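Local structure of D-alanyl-D-alanine carboxypeptidase (Streptococcus pneumoniae R6, 1XP4) at residues Asp125-Lys130 and Ala139-Thr144. The protein probably trims the terminal D-alanine from cell-wall precursor peptides as a serine-type D-Ala-D-Ala carboxypeptidase, and so regulates peptidoglycan synthesis. Numbering follows the deposited sequence.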
loop_
_atom_site.group_PDB
_atom_site.type_symbol
_atom_site.label_atom_id
_atom_site.label_comp_id
_atom_site.label_asym_id
_atom_site.label_seq_id
_atom_site.Cartn_x
_atom_site.Cartn_y
_atom_site.Cartn_z
ATOM N N ASP A 125 19.527 4.586 -3.490
ATOM C CA ASP A 125 19.840 3.594 -4.496
ATOM C C ASP A 125 19.053 2.336 -4.171
ATOM O O ASP A 125 18.635 1.597 -5.066
ATOM C CB ASP A 125 21.338 3.300 -4.517
ATOM C CG ASP A 125 22.161 4.485 -5.008
ATOM O OD1 ASP A 125 21.688 5.221 -5.905
ATOM O OD2 ASP A 125 23.289 4.672 -4.506
HETATM N N MSE A 126 18.843 2.094 -2.883
HETATM C CA MSE A 126 18.085 0.929 -2.469
HETATM C C MSE A 126 16.631 1.099 -2.886
HETATM O O MSE A 126 16.008 0.156 -3.384
HETATM C CB MSE A 126 18.174 0.729 -0.952
HETATM C CG MSE A 126 19.452 0.051 -0.485
HETATM SE SE MSE A 126 19.584 -0.160 1.433
HETATM C CE MSE A 126 17.990 -1.202 1.734
HETATM N N MSE A 127 16.077 2.294 -2.696
HETATM C CA MSE A 127 14.690 2.482 -3.084
HETATM C C MSE A 127 14.531 2.521 -4.602
HETATM O O MSE A 127 13.462 2.199 -5.132
HETATM C CB MSE A 127 14.066 3.719 -2.395
HETATM C CG MSE A 127 14.989 4.881 -2.082
HETATM SE SE MSE A 127 14.293 6.123 -0.715
HETATM C CE MSE A 127 12.584 6.581 -1.499
ATOM N N ARG A 128 15.595 2.884 -5.312
ATOM C CA ARG A 128 15.528 2.898 -6.770
ATOM C C ARG A 128 15.491 1.454 -7.253
ATOM O O ARG A 128 14.803 1.121 -8.216
ATOM C CB ARG A 128 16.746 3.599 -7.376
ATOM C CG ARG A 128 16.763 5.086 -7.164
ATOM C CD ARG A 128 17.964 5.745 -7.812
ATOM N NE ARG A 128 17.919 7.196 -7.645
ATOM C CZ ARG A 128 18.813 8.036 -8.161
ATOM N NH1 ARG A 128 19.822 7.564 -8.878
ATOM N NH2 ARG A 128 18.699 9.346 -7.960
ATOM N N ALA A 129 16.240 0.599 -6.568
ATOM C CA ALA A 129 16.310 -0.801 -6.937
ATOM C C ALA A 129 15.002 -1.490 -6.629
ATOM O O ALA A 129 14.468 -2.225 -7.465
ATOM C CB ALA A 129 17.442 -1.479 -6.197
ATOM N N LYS A 130 14.492 -1.249 -5.424
ATOM C CA LYS A 130 13.238 -1.845 -4.983
ATOM C C LYS A 130 12.101 -1.511 -5.949
ATOM O O LYS A 130 11.300 -2.376 -6.301
ATOM C CB LYS A 130 12.893 -1.350 -3.578
ATOM C CG LYS A 130 11.598 -1.913 -3.022
ATOM C CD LYS A 130 11.589 -3.444 -3.012
ATOM C CE LYS A 130 12.586 -4.038 -2.015
ATOM N NZ LYS A 130 12.429 -5.523 -1.893
ATOM N N ALA A 139 9.870 5.971 -12.123
ATOM C CA ALA A 139 10.043 6.781 -10.929
ATOM C C ALA A 139 11.320 7.625 -10.912
ATOM O O ALA A 139 12.295 7.335 -11.610
ATOM C CB ALA A 139 10.005 5.895 -9.700
ATOM N N THR A 140 11.284 8.679 -10.102
ATOM C CA THR A 140 12.407 9.586 -9.918
ATOM C C THR A 140 12.580 9.762 -8.422
ATOM O O THR A 140 11.777 10.442 -7.782
ATOM C CB THR A 140 12.132 10.965 -10.515
ATOM O OG1 THR A 140 11.998 10.852 -11.936
ATOM C CG2 THR A 140 13.269 11.922 -10.172
ATOM N N VAL A 141 13.619 9.150 -7.864
ATOM C CA VAL A 141 13.860 9.248 -6.432
ATOM C C VAL A 141 15.221 9.844 -6.134
ATOM O O VAL A 141 16.254 9.302 -6.526
ATOM C CB VAL A 141 13.771 7.858 -5.742
ATOM C CG1 VAL A 141 13.916 8.013 -4.222
ATOM C CG2 VAL A 141 12.451 7.178 -6.097
ATOM N N VAL A 142 15.213 10.963 -5.425
ATOM C CA VAL A 142 16.446 11.635 -5.057
ATOM C C VAL A 142 16.637 11.682 -3.538
ATOM O O VAL A 142 17.762 11.855 -3.056
ATOM C CB VAL A 142 16.487 13.062 -5.644
ATOM C CG1 VAL A 142 16.551 12.973 -7.160
ATOM C CG2 VAL A 142 15.253 13.869 -5.195
ATOM N N ASN A 143 15.545 11.540 -2.785
ATOM C CA ASN A 143 15.636 11.534 -1.329
ATOM C C ASN A 143 14.626 10.604 -0.687
ATOM O O ASN A 143 13.716 10.105 -1.347
ATOM C CB ASN A 143 15.515 12.949 -0.734
ATOM C CG ASN A 143 14.339 13.733 -1.279
ATOM O OD1 ASN A 143 13.184 13.348 -1.122
ATOM N ND2 ASN A 143 14.636 14.857 -1.917
ATOM N N THR A 144 14.799 10.377 0.607
ATOM C CA THR A 144 13.941 9.475 1.352
ATOM C C THR A 144 12.767 10.135 2.033
ATOM O O THR A 144 11.937 9.449 2.613
ATOM C CB THR A 144 14.726 8.774 2.450
ATOM O OG1 THR A 144 15.115 9.740 3.436
ATOM C CG2 THR A 144 15.966 8.135 1.881
#
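The chain leaves helix 120-133, turns back and passes across the helix as an irregular, largely extended strip, so that residues 139-144 lie against one flank of helical residues 125-130, with the CA atoms of Arg-128 and Val-141 6.6 Å apart. This helix-to-loop return belongs to the penicillin-binding, peptidase S11 domain, and it illustrates how a loop without regular structure can be tied to a helix by a polar grip beside an apolar patch. The grip is that of Arg-128. Its CG stands anti to the carbonyl carbon (chi1 -71°) and the chain then runs extended to NE, bringing the guanidinium side-on to the carbonyl of Val-141. Arg-128 NE and NH2 both donate to that single oxygen, Arg-128 NE to Val-141 O at 2.9 Å; the bonds are somewhat bent, yet the acceptor lies in the guanidinium plane and both donors lie in the carbonyl plane, an arrangement that fixes the group's rotation. A cation-pi contact with Tyr-157 engages the same side chain. Beside this, selenomethionine Met-127 bends at its last torsion and crosses Val-141 obliquely, CE meeting Val-141 CG1, the branch anti to the backbone N (chi1 -175°). Thr-144 lies about 7 Å, side chain to side chain, from Lys-44, the predicted proton acceptor, so the contact lies close to the probable catalytic centre. Thr-144 OG1 is hydrogen-bonded to Glu-120 OE2, at the start of helix 120-133, while its methyl faces Met-127; the two side chains cross at roughly a right angle, with Thr-144 CG2 3.7 Å from Met-127 SE.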